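Putative TetR-family transcriptional regulator (Rhodococcus sp., PDB 2G3B) probably binds DNA through an N-terminal helix-turn-helix domain and represses transcription, as TetR-family regulators do. Local coordinates at residues 7-12 with 29-35; 16-21 with 103-107; 52-56 with 117-121; 61-65 with 91-97; 77-81 with 184-188. All coordinates share one frame; numbering follows the deposited sequence.

Contact 1: residues 7-12 with 29-35; sequences AILKAS and VAEVAGV
A33 marks the tight part of this contact: its CB lies 3.5 Å from the carbonyl O of A7 and 3.8 Å from I8 N. The small A7, A11 and A33 side chains go with a close approach, 8.3 Å between local axes, at 120°. V29 extends the close zone over buried I8 and S12, its CG1 set anti to the backbone N (chi1 171°) and thereby placed 3.6 Å from I8 O and 3.3 Å from S12 OG. That hydroxyl donates to I8 O at 2.8 Å from above the carbonyl plane, while S12 N reaches the same oxygen from the opposite face. Replacing S12 with a bulkier, apolar leucine would probably cost I8 O its second donor and push against V29 CG1. Residues 29-35 belong to the predicted helix-turn-helix, whose first helix is here laid across helix 2-23, and L40 of helix 37-44 touches both I8 and V29. After A33 the chain turns: G34, at positive phi, closes a Schellman motif, and V35 packs its CG2 on I8 CG1 at 3.7 Å, the two side chains at about a right angle. The solvent side belongs to V32, which is exposed and meets A11 CB with CG1 and, less closely, CB.

Contact 2: residues 16-21 with 103-107; sequences IAQRGI and ELRAS
E103 lies along the backbone of I16 to G20, and its conformation sets the polar half of the contact. CG stands anti to the carbonyl carbon (chi1 -73°) and the chain bends at chi2, which brings CG to 3.5 Å from I16 O and OE1 to 3.6 Å from G20 CA. G20 has positive phi, and a CB built on it would clash with OE1, so the absence of a side chain here goes with the close approach. The other oxygen, E103 OE2, is 2.9 Å from a water that also lies 2.6 Å from A17 O, and it forms a salt bridge with R22 of the second subunit. The apolar half is made by the branches of I16, I21 and L104. I21 CD1 meets L104 CD2 at 3.5 Å, the two side chains crossing at about a right angle, although chi2 of I21 (-34°) falls outside the staggered positions. I16 turns CG2 toward L104 CG, 4.1 Å away. S107 OG faces I21 CB and donates to E103 O at 3.1 Å from above the carbonyl plane, opposite the backbone donor S107 N. The local axes run 21° from parallel, 9.8 Å apart. Such packing of the first helix of the DNA-binding domain against a helix of the C-terminal domain is consistent with the two-domain, all-helical TetR-family fold, here with the second subunit close by.

Contact 3: residues 52-56 with 117-121; sequences EAALN and PLART
The charged pair of the contact is E52 and R120, a salt bridge of weak geometry at the rim, with OE1 of E52 3.0 Å from NH2 of R120. Its N-H...O angle is 130°, and although OE1 lies at the guanidinium edge the carboxylate and guanidinium planes are turned 66° apart. E52 reaches across with an extended chain, whereas R120 bends at chi3 and carries one guanidinium face over P117 N. At the second polar point T121 OG1 lies 2.8 Å from N56 OD1. A water adds a bridge, donating to T121 OG1 at 2.8 Å and to E52 O at 3.1 Å. Inward from these groups the contact is apolar. L55 supplies most of it, dividing its two methyls: CD1 rests 3.7 Å from P117 CB, and CD2 meets L118 CD1 at 3.6 Å. T121 has CG2 anti to its amide nitrogen, which turns that methyl onto L55 O while the hydroxyl faces N56. The local axes are 9.5 Å apart and cross at -21°, a nearly parallel pairing. Helix 47-66 thus joins the DNA-binding part to helix 115-139; L104 of helix 92-110 continues the apolar layer beyond L55, W101 touches L118, and L9 and I16 of helix 2-23 touch A53 and A54 behind it.

Contact 4: residues 61-65 with 91-97; sequences RARAY and RPEVVEN
N97 OD1 is gripped by two nitrogens of R61, NE at 2.7 Å and NH2 at 2.8 Å. This is a side-on approach: the oxygen lies in the guanidinium plane, while both donors reach it from the same face of the amide, whose plane is turned 37° from that of the guanidinium. R61 NH2 makes a second bond, to E96 OE1 at 2.7 Å, which uses its anti lone pair and completes a salt bridge; a water links R61 NH1 to the same carboxylate oxygen. The bend of the R61 chain at chi3 swings the guanidinium into this position, and several bonds then fix its rotation. E96 is held from its other oxygen too, OE2 accepting from T14 of helix 2-23.

Y65 carries the other half of the contact. Its hydroxyl donates to E93 OE2 at 2.7 Å, meeting that oxygen from above the carboxylate plane, and a water joins Y65 OH to E93 N. V94 CG2 sits over the ring centre, 3.5 Å from the centroid and 10° off the normal, a CH-pi contact. At the ring edge R91 presents a guanidinium face, with its NH1 3.5 Å from Y65 CE2 and the two planes nearly perpendicular; its charge is paired with E68. E93 OE1 lies 4.1 Å from R61 NH1, out of the guanidinium plane and beyond a salt bridge, and E93 OE2 touches R61 CG.

Helix 47-66, which extends from the DNA-binding part, thus meets the N-terminal turns of helix 92-110 at -132°, an interdomain helix crossing consistent with the TetR-family fold.

Contact 5: residues 77-81 with 184-188; sequences RDRLT and IDVVM
R77 and D185 supply the charged interaction: NH2 of R77 donates to OD1 of D185 at 2.9 Å, with a nearly straight N-H...O angle of 175°. The oxygen lies in the guanidinium plane and uses its anti lone pair. R77 gets there because its chain is extended from CG to NE, and D185 answers with CG anti to its backbone N (chi1 -167°). A water adds to the pair, donating to D185 OD1 and D185 O and accepting a weak bond from R77 NH1.

The apolar contacts lie on the inner side. M188, here selenomethionine, runs past R77 in the opposite direction: its SE is 3.6 Å from R77 CG, and its CB sits over one guanidinium face, off toward the rim. Bends at chi2 and chi3 carry its terminal CE to 3.8 Å from L80 CD1. I184 turns CD1 onto the backbone of the other helix, 3.7 Å from T81 CA.

Within helix 76-86, T81 OG1 donates to R77 O at 2.8 Å from above the carbonyl plane, the face opposite that used by T81 N. An alanine here would remove this hydroxyl and is likely to leave R77 O with one donor fewer and I184 less closely covered.

The local axes stay 11.4 Å apart, at 145°, so the helices are bridged by side chains, I184 reaching the T81 backbone. The chemistry implies a partly buried pairing of helix 76-86 with the C-terminal helix 173-188, in which apolar atoms of M188, L80 and I184 make the inner part while the R77-D185 salt bridge closes the exposed margin.

Overall arrangement
From the N terminus, helix 2-23 first meets the next helix at contact 1, a short loop within the DNA-binding part. Farther along the same helix, contact 2 closes an 81-residue loop onto helix 92-110 and crosses contact 1. Helix 47-66 then serves two closures: contact 3 onto helix 115-139, which crosses contact 2, and contact 4 onto helix 92-110, nested inside the loops of both. Contacts 2 and 3 touch through L104 and L55, and contacts 2 and 4 through A17 and E96. Contact 5, about 38 Å between centres from contact 1, closes the longest loop, crosses contacts 2, 3 and 4, and ties helix 76-86 to the C-terminal helix.

Contact 1: residues 7-12 with 29-35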
# COMPACT_ATOMS: atom_id res chain seq x y z
N ALA A 7 -22.61 15.26 -5.29
CA ALA A 7 -21.94 16.38 -4.60
C ALA A 7 -21.45 15.96 -3.23
O ALA A 7 -20.35 16.32 -2.82
CB ALA A 7 -22.89 17.63 -4.47
N ILE A 8 -22.26 15.18 -2.52
CA ILE A 8 -21.86 14.73 -1.20
C ILE A 8 -20.59 13.84 -1.30
O ILE A 8 -19.64 13.98 -0.50
CB ILE A 8 -22.99 13.95 -0.44
CG1 ILE A 8 -24.09 14.94 0.01
CG2 ILE A 8 -22.42 13.24 0.77
CD1 ILE A 8 -25.48 14.26 0.33
N LEU A 9 -20.62 12.92 -2.25
CA LEU A 9 -19.56 11.91 -2.38
C LEU A 9 -18.27 12.59 -2.88
O LEU A 9 -17.17 12.35 -2.37
CB LEU A 9 -20.05 10.77 -3.31
CG LEU A 9 -21.21 9.99 -2.65
CD1 LEU A 9 -21.76 8.89 -3.50
CD2 LEU A 9 -20.77 9.48 -1.29
N LYS A 10 -18.41 13.48 -3.85
CA LYS A 10 -17.27 14.26 -4.33
C LYS A 10 -16.57 15.03 -3.17
O LYS A 10 -15.34 15.08 -3.07
CB LYS A 10 -17.78 15.20 -5.40
CG LYS A 10 -16.77 16.17 -5.97
CD LYS A 10 -17.55 17.23 -6.73
CE LYS A 10 -18.02 16.65 -8.06
N ALA A 11 -17.37 15.69 -2.33
CA ALA A 11 -16.85 16.41 -1.16
C ALA A 11 -16.25 15.43 -0.14
O ALA A 11 -15.28 15.74 0.54
CB ALA A 11 -18.00 17.27 -0.49
N SER A 12 -16.83 14.25 -0.04
CA SER A 12 -16.32 13.24 0.87
C SER A 12 -14.97 12.73 0.42
O SER A 12 -14.06 12.62 1.23
CB SER A 12 -17.34 12.07 1.00
OG SER A 12 -18.54 12.58 1.61
N VAL A 29 -18.54 18.28 5.12
CA VAL A 29 -18.91 17.62 3.85
C VAL A 29 -20.21 18.18 3.32
O VAL A 29 -20.31 18.65 2.18
CB VAL A 29 -19.07 16.08 4.04
CG1 VAL A 29 -19.68 15.44 2.77
CG2 VAL A 29 -17.74 15.45 4.34
N ALA A 30 -21.22 18.16 4.17
CA ALA A 30 -22.51 18.71 3.76
C ALA A 30 -22.41 20.21 3.38
O ALA A 30 -22.98 20.63 2.36
CB ALA A 30 -23.53 18.44 4.84
N GLU A 31 -21.70 21.02 4.15
CA GLU A 31 -21.48 22.43 3.77
C GLU A 31 -20.75 22.53 2.41
O GLU A 31 -21.20 23.22 1.51
CB GLU A 31 -20.68 23.18 4.82
CG GLU A 31 -21.49 23.80 5.91
N VAL A 32 -19.65 21.78 2.24
CA VAL A 32 -18.95 21.79 0.96
C VAL A 32 -19.93 21.46 -0.15
O VAL A 32 -19.94 22.13 -1.21
CB VAL A 32 -17.72 20.83 0.92
CG1 VAL A 32 -17.13 20.77 -0.48
CG2 VAL A 32 -16.65 21.34 1.88
N ALA A 33 -20.83 20.51 0.12
CA ALA A 33 -21.65 19.97 -0.94
C ALA A 33 -22.88 20.82 -1.21
O ALA A 33 -23.61 20.53 -2.15
CB ALA A 33 -22.04 18.46 -0.67
N GLY A 34 -23.08 21.85 -0.40
CA GLY A 34 -24.22 22.76 -0.53
C GLY A 34 -25.51 22.09 -0.09
O GLY A 34 -26.62 22.40 -0.61
N VAL A 35 -25.40 21.13 0.83
CA VAL A 35 -26.62 20.45 1.32
C VAL A 35 -26.69 20.43 2.85
O VAL A 35 -25.76 20.86 3.49
CB VAL A 35 -26.71 19.01 0.75
CG1 VAL A 35 -26.73 19.07 -0.82
CG2 VAL A 35 -25.53 18.16 1.26

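Contact 2: residues 16-21 with 103-107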
# COMPACT_ATOMS: atom_id res chain seq x y z
N ILE A 16 -11.62 13.08 2.70
CA ILE A 16 -10.79 11.92 2.98
C ILE A 16 -9.36 12.07 2.48
O ILE A 16 -8.43 11.81 3.24
CB ILE A 16 -11.43 10.64 2.48
CG1 ILE A 16 -12.80 10.45 3.20
CG2 ILE A 16 -10.46 9.43 2.79
CD1 ILE A 16 -13.73 9.41 2.53
N ALA A 17 -9.18 12.49 1.22
CA ALA A 17 -7.86 12.67 0.66
C ALA A 17 -6.98 13.65 1.47
O ALA A 17 -5.76 13.40 1.64
CB ALA A 17 -7.96 13.13 -0.82
N GLN A 18 -7.59 14.72 1.96
CA GLN A 18 -6.86 15.84 2.52
C GLN A 18 -6.66 15.76 4.02
O GLN A 18 -5.63 16.24 4.53
CB GLN A 18 -7.62 17.17 2.21
CG GLN A 18 -7.55 17.55 0.70
CD GLN A 18 -6.11 17.69 0.17
OE1 GLN A 18 -5.65 16.93 -0.71
NE2 GLN A 18 -5.39 18.69 0.69
N ARG A 19 -7.64 15.21 4.72
CA ARG A 19 -7.74 15.29 6.19
C ARG A 19 -7.84 13.89 6.82
O ARG A 19 -7.78 13.73 8.04
CB ARG A 19 -8.96 16.13 6.56
CG ARG A 19 -8.87 17.66 6.23
CD ARG A 19 -10.14 18.43 6.75
NE ARG A 19 -11.27 18.40 5.80
CZ ARG A 19 -12.50 18.89 6.03
NH1 ARG A 19 -12.82 19.48 7.20
NH2 ARG A 19 -13.44 18.79 5.08
N GLY A 20 -7.95 12.89 5.96
CA GLY A 20 -8.11 11.51 6.36
C GLY A 20 -9.50 11.23 6.90
O GLY A 20 -10.33 12.13 7.03
N ILE A 21 -9.74 9.97 7.25
CA ILE A 21 -10.99 9.56 7.90
C ILE A 21 -11.32 10.38 9.18
O ILE A 21 -12.46 10.76 9.37
CB ILE A 21 -10.96 7.98 8.02
CG1 ILE A 21 -11.20 7.34 6.65
CG2 ILE A 21 -11.78 7.38 9.13
CD1 ILE A 21 -12.14 8.11 5.76
N GLU A 103 -5.57 6.56 2.20
CA GLU A 103 -6.11 6.83 3.56
C GLU A 103 -7.05 5.74 4.05
O GLU A 103 -6.93 5.25 5.17
CB GLU A 103 -6.85 8.18 3.61
CG GLU A 103 -5.91 9.39 3.57
CD GLU A 103 -5.17 9.60 4.90
OE1 GLU A 103 -5.58 9.05 5.96
OE2 GLU A 103 -4.17 10.36 4.87
N LEU A 104 -8.00 5.38 3.22
CA LEU A 104 -8.94 4.31 3.59
C LEU A 104 -8.28 2.98 3.82
O LEU A 104 -8.62 2.23 4.78
CB LEU A 104 -9.99 4.18 2.50
CG LEU A 104 -10.92 5.40 2.44
CD1 LEU A 104 -11.50 5.55 1.03
CD2 LEU A 104 -12.04 5.38 3.50
N ARG A 105 -7.35 2.64 2.92
CA ARG A 105 -6.59 1.35 3.09
C ARG A 105 -5.79 1.33 4.42
O ARG A 105 -5.83 0.34 5.18
CB ARG A 105 -5.69 1.10 1.86
CG ARG A 105 -4.64 0.03 2.07
CD ARG A 105 -5.25 -1.38 2.08
NE ARG A 105 -5.91 -1.70 0.81
CZ ARG A 105 -6.88 -2.61 0.68
NH1 ARG A 105 -7.31 -3.33 1.73
NH2 ARG A 105 -7.42 -2.80 -0.51
N ALA A 106 -5.10 2.42 4.75
CA ALA A 106 -4.35 2.55 5.99
C ALA A 106 -5.25 2.54 7.21
O ALA A 106 -4.94 1.93 8.24
CB ALA A 106 -3.46 3.87 5.98
N SER A 107 -6.41 3.19 7.11
CA SER A 107 -7.30 3.32 8.28
C SER A 107 -8.02 2.03 8.62
O SER A 107 -8.33 1.80 9.78
CB SER A 107 -8.33 4.43 8.06
OG SER A 107 -7.69 5.71 8.13
O HOH W 1 -3.70 12.24 2.71

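Contact 3: residues 52-56 with 117-121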
# COMPACT_ATOMS: atom_id res chain seq x y z
N GLU A 52 -18.69 3.82 3.04
CA GLU A 52 -18.98 2.76 2.07
C GLU A 52 -19.31 3.35 0.71
O GLU A 52 -18.73 2.99 -0.29
CB GLU A 52 -20.13 1.88 2.52
CG GLU A 52 -20.49 0.84 1.42
CD GLU A 52 -21.51 -0.22 1.87
OE1 GLU A 52 -21.32 -0.82 2.96
OE2 GLU A 52 -22.49 -0.47 1.14
N ALA A 53 -20.24 4.31 0.67
CA ALA A 53 -20.61 4.93 -0.60
C ALA A 53 -19.45 5.73 -1.22
O ALA A 53 -19.30 5.76 -2.46
CB ALA A 53 -21.89 5.80 -0.42
N ALA A 54 -18.61 6.34 -0.38
CA ALA A 54 -17.42 7.06 -0.89
C ALA A 54 -16.37 6.09 -1.47
O ALA A 54 -15.79 6.35 -2.50
CB ALA A 54 -16.75 7.92 0.20
N LEU A 55 -16.14 4.97 -0.78
CA LEU A 55 -15.31 3.93 -1.38
C LEU A 55 -15.80 3.61 -2.80
O LEU A 55 -15.01 3.61 -3.74
CB LEU A 55 -15.32 2.71 -0.47
CG LEU A 55 -14.30 2.69 0.66
CD1 LEU A 55 -14.79 1.76 1.79
CD2 LEU A 55 -12.91 2.23 0.12
N ASN A 56 -17.10 3.37 -2.97
CA ASN A 56 -17.61 2.96 -4.29
C ASN A 56 -17.52 4.10 -5.33
O ASN A 56 -17.23 3.85 -6.51
CB ASN A 56 -19.03 2.44 -4.18
CG ASN A 56 -19.08 1.00 -3.70
OD1 ASN A 56 -18.16 0.18 -3.99
ND2 ASN A 56 -20.10 0.70 -2.92
N PRO A 117 -16.62 -3.00 3.74
CA PRO A 117 -16.79 -2.22 2.50
C PRO A 117 -15.52 -2.15 1.63
O PRO A 117 -15.63 -2.28 0.42
CB PRO A 117 -17.17 -0.78 2.99
CG PRO A 117 -17.41 -0.88 4.40
CD PRO A 117 -16.99 -2.22 4.95
N LEU A 118 -14.36 -1.89 2.24
CA LEU A 118 -13.12 -1.80 1.46
C LEU A 118 -12.84 -3.12 0.73
O LEU A 118 -12.37 -3.10 -0.40
CB LEU A 118 -11.92 -1.47 2.38
CG LEU A 118 -10.52 -1.34 1.76
CD1 LEU A 118 -10.49 -0.36 0.55
CD2 LEU A 118 -9.51 -0.93 2.83
N ALA A 119 -13.05 -4.23 1.41
CA ALA A 119 -12.87 -5.58 0.81
C ALA A 119 -13.79 -5.75 -0.40
O ALA A 119 -13.38 -6.27 -1.45
CB ALA A 119 -13.13 -6.67 1.85
N ARG A 120 -15.02 -5.25 -0.27
CA ARG A 120 -16.00 -5.44 -1.35
C ARG A 120 -15.60 -4.57 -2.50
O ARG A 120 -15.70 -5.02 -3.63
CB ARG A 120 -17.41 -5.05 -0.89
CG ARG A 120 -18.12 -6.15 -0.05
CD ARG A 120 -19.59 -5.81 0.24
NE ARG A 120 -19.78 -4.65 1.13
CZ ARG A 120 -20.01 -4.71 2.45
NH1 ARG A 120 -20.04 -5.85 3.11
NH2 ARG A 120 -20.17 -3.58 3.13
N THR A 121 -15.20 -3.32 -2.23
CA THR A 121 -14.81 -2.43 -3.33
C THR A 121 -13.52 -2.93 -3.98
O THR A 121 -13.43 -2.97 -5.20
CB THR A 121 -14.74 -0.95 -2.84
OG1 THR A 121 -16.01 -0.61 -2.31
CG2 THR A 121 -14.42 0.03 -3.98
O HOH W 2 -17.72 0.03 -0.15

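Contact 4: residues 61-65 with 91-97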
# COMPACT_ATOMS: atom_id res chain seq x y z
N ARG A 61 -15.07 6.36 -10.10
CA ARG A 61 -14.22 7.37 -10.72
C ARG A 61 -12.93 6.78 -11.34
O ARG A 61 -12.54 7.16 -12.47
CB ARG A 61 -13.88 8.46 -9.69
CG ARG A 61 -13.67 9.84 -10.29
CD ARG A 61 -13.93 10.97 -9.27
NE ARG A 61 -13.00 10.90 -8.14
CZ ARG A 61 -12.86 11.86 -7.25
NH1 ARG A 61 -13.62 12.97 -7.37
NH2 ARG A 61 -11.98 11.71 -6.25
N ALA A 62 -12.27 5.88 -10.59
CA ALA A 62 -11.01 5.23 -11.04
C ALA A 62 -11.31 4.37 -12.26
O ALA A 62 -10.55 4.38 -13.22
CB ALA A 62 -10.46 4.35 -9.92
N ARG A 63 -12.39 3.61 -12.20
CA ARG A 63 -12.85 2.84 -13.36
C ARG A 63 -12.97 3.62 -14.66
O ARG A 63 -12.55 3.12 -15.70
CB ARG A 63 -14.14 2.09 -13.08
CG ARG A 63 -14.34 0.91 -14.04
CD ARG A 63 -15.44 -0.02 -13.61
NE ARG A 63 -16.68 0.69 -13.31
CZ ARG A 63 -17.13 0.97 -12.09
NH1 ARG A 63 -16.46 0.56 -11.00
NH2 ARG A 63 -18.26 1.66 -11.97
N ALA A 64 -13.53 4.83 -14.61
CA ALA A 64 -13.53 5.73 -15.78
C ALA A 64 -12.11 5.99 -16.34
O ALA A 64 -11.94 6.06 -17.57
CB ALA A 64 -14.21 7.05 -15.44
N TYR A 65 -11.11 6.17 -15.47
CA TYR A 65 -9.74 6.37 -15.95
C TYR A 65 -9.13 5.02 -16.39
O TYR A 65 -8.26 5.01 -17.27
CB TYR A 65 -8.85 7.07 -14.90
CG TYR A 65 -9.24 8.54 -14.66
CD1 TYR A 65 -10.12 8.91 -13.64
CD2 TYR A 65 -8.72 9.55 -15.47
CE1 TYR A 65 -10.47 10.25 -13.42
CE2 TYR A 65 -9.07 10.91 -15.26
CZ TYR A 65 -9.95 11.24 -14.24
OH TYR A 65 -10.31 12.58 -14.05
N ARG A 91 -2.85 13.74 -12.86
CA ARG A 91 -4.14 14.43 -13.11
C ARG A 91 -4.84 14.59 -11.77
O ARG A 91 -4.79 13.71 -10.95
CB ARG A 91 -5.07 13.64 -14.01
CG ARG A 91 -4.47 13.34 -15.36
CD ARG A 91 -5.59 13.24 -16.37
NE ARG A 91 -5.53 11.98 -17.09
CZ ARG A 91 -6.48 11.54 -17.90
NH1 ARG A 91 -7.59 12.26 -18.10
NH2 ARG A 91 -6.30 10.38 -18.51
N PRO A 92 -5.44 15.78 -11.53
CA PRO A 92 -5.93 16.08 -10.19
C PRO A 92 -6.87 15.05 -9.61
O PRO A 92 -6.69 14.68 -8.44
CB PRO A 92 -6.62 17.49 -10.34
CG PRO A 92 -6.05 18.04 -11.63
CD PRO A 92 -5.60 16.87 -12.49
N GLU A 93 -7.85 14.58 -10.39
CA GLU A 93 -8.79 13.57 -9.92
C GLU A 93 -8.14 12.24 -9.58
O GLU A 93 -8.53 11.59 -8.61
CB GLU A 93 -9.91 13.29 -10.90
CG GLU A 93 -11.01 14.37 -10.95
CD GLU A 93 -12.30 13.78 -11.49
OE1 GLU A 93 -13.34 14.39 -11.23
OE2 GLU A 93 -12.27 12.70 -12.15
N VAL A 94 -7.18 11.81 -10.41
CA VAL A 94 -6.48 10.55 -10.18
C VAL A 94 -5.65 10.64 -8.93
O VAL A 94 -5.58 9.68 -8.16
CB VAL A 94 -5.65 10.11 -11.44
CG1 VAL A 94 -4.81 8.86 -11.18
CG2 VAL A 94 -6.60 9.85 -12.64
N VAL A 95 -5.02 11.80 -8.69
CA VAL A 95 -4.18 11.97 -7.50
C VAL A 95 -5.09 11.92 -6.29
O VAL A 95 -4.81 11.26 -5.26
CB VAL A 95 -3.40 13.33 -7.54
CG1 VAL A 95 -2.82 13.70 -6.18
CG2 VAL A 95 -2.27 13.26 -8.58
N GLU A 96 -6.18 12.69 -6.36
CA GLU A 96 -7.12 12.69 -5.24
C GLU A 96 -7.69 11.31 -4.96
O GLU A 96 -7.77 10.91 -3.80
CB GLU A 96 -8.23 13.69 -5.48
CG GLU A 96 -9.07 13.83 -4.22
CD GLU A 96 -10.29 14.62 -4.46
OE1 GLU A 96 -11.23 14.07 -5.06
OE2 GLU A 96 -10.29 15.82 -4.11
N ASN A 97 -8.12 10.58 -5.98
CA ASN A 97 -8.67 9.23 -5.77
C ASN A 97 -7.65 8.38 -5.03
O ASN A 97 -7.98 7.62 -4.15
CB ASN A 97 -8.81 8.45 -7.11
CG ASN A 97 -10.13 8.68 -7.79
OD1 ASN A 97 -11.06 9.25 -7.19
ND2 ASN A 97 -10.23 8.21 -9.08
O HOH W 3 -13.68 15.03 -5.31
O HOH W 4 -8.46 14.69 -13.34

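Contact 5: residues 77-81 with 184-188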
# COMPACT_ATOMS: atom_id res chain seq x y z
N ARG A 77 -3.83 -7.12 -23.94
CA ARG A 77 -2.69 -6.32 -23.54
C ARG A 77 -3.05 -4.84 -23.46
O ARG A 77 -2.76 -4.20 -22.45
CB ARG A 77 -1.48 -6.57 -24.46
CG ARG A 77 -0.23 -6.38 -23.69
CD ARG A 77 0.98 -6.42 -24.54
NE ARG A 77 2.07 -5.94 -23.70
CZ ARG A 77 3.23 -6.56 -23.59
NH1 ARG A 77 3.47 -7.66 -24.29
NH2 ARG A 77 4.15 -6.04 -22.80
N ASP A 78 -3.73 -4.32 -24.49
CA ASP A 78 -4.19 -2.92 -24.51
C ASP A 78 -5.06 -2.59 -23.30
O ASP A 78 -4.81 -1.60 -22.61
CB ASP A 78 -4.94 -2.60 -25.81
CG ASP A 78 -4.04 -2.67 -27.05
OD1 ASP A 78 -2.83 -2.30 -27.00
OD2 ASP A 78 -4.55 -3.15 -28.09
N ARG A 79 -6.03 -3.46 -23.00
CA ARG A 79 -7.02 -3.22 -21.92
C ARG A 79 -6.39 -3.32 -20.55
O ARG A 79 -6.66 -2.49 -19.68
CB ARG A 79 -8.25 -4.16 -22.04
CG ARG A 79 -9.10 -3.88 -23.29
CD ARG A 79 -10.39 -4.71 -23.35
NE ARG A 79 -10.19 -6.04 -23.95
CZ ARG A 79 -10.37 -6.33 -25.23
NH1 ARG A 79 -10.78 -5.39 -26.09
NH2 ARG A 79 -10.14 -7.57 -25.67
N LEU A 80 -5.57 -4.34 -20.35
CA LEU A 80 -4.82 -4.48 -19.12
C LEU A 80 -3.85 -3.34 -18.84
O LEU A 80 -3.74 -2.89 -17.71
CB LEU A 80 -3.99 -5.76 -19.15
CG LEU A 80 -4.45 -7.04 -18.51
CD1 LEU A 80 -3.22 -7.93 -18.47
CD2 LEU A 80 -4.98 -6.80 -17.10
N THR A 81 -3.10 -2.94 -19.87
CA THR A 81 -2.13 -1.85 -19.75
C THR A 81 -2.85 -0.56 -19.38
O THR A 81 -2.40 0.15 -18.49
CB THR A 81 -1.37 -1.63 -21.08
OG1 THR A 81 -0.62 -2.80 -21.38
CG2 THR A 81 -0.41 -0.44 -21.00
N ILE A 184 3.54 -5.98 -16.45
CA ILE A 184 2.65 -6.49 -17.51
C ILE A 184 3.38 -7.24 -18.57
O ILE A 184 2.89 -8.31 -19.00
CB ILE A 184 1.90 -5.35 -18.24
CG1 ILE A 184 0.92 -4.71 -17.27
CG2 ILE A 184 1.20 -5.90 -19.54
CD1 ILE A 184 0.49 -3.24 -17.61
N ASP A 185 4.51 -6.70 -19.03
CA ASP A 185 5.34 -7.42 -20.00
C ASP A 185 5.69 -8.80 -19.44
O ASP A 185 5.55 -9.80 -20.12
CB ASP A 185 6.64 -6.66 -20.31
CG ASP A 185 7.38 -7.21 -21.54
OD1 ASP A 185 6.77 -7.24 -22.63
OD2 ASP A 185 8.56 -7.63 -21.41
N VAL A 186 6.15 -8.85 -18.19
CA VAL A 186 6.64 -10.12 -17.61
C VAL A 186 5.48 -11.11 -17.51
O VAL A 186 5.61 -12.28 -17.90
CB VAL A 186 7.42 -9.90 -16.28
CG1 VAL A 186 7.79 -11.23 -15.63
CG2 VAL A 186 8.69 -9.12 -16.56
N VAL A 187 4.34 -10.63 -17.04
CA VAL A 187 3.09 -11.39 -17.09
C VAL A 187 2.59 -11.75 -18.51
O VAL A 187 1.96 -12.80 -18.71
CB VAL A 187 1.98 -10.64 -16.25
CG1 VAL A 187 0.56 -11.16 -16.56
CG2 VAL A 187 2.32 -10.75 -14.77
N MSE A 188 2.90 -10.93 -19.51
CA MSE A 188 2.45 -11.20 -20.88
C MSE A 188 3.38 -12.15 -21.66
O MSE A 188 3.02 -12.64 -22.74
CB MSE A 188 2.27 -9.89 -21.64
CG MSE A 188 1.03 -9.87 -22.49
SE MSE A 188 -0.52 -9.18 -21.51
CE MSE A 188 -0.27 -9.93 -19.64
O HOH W 5 5.54 -10.07 -23.00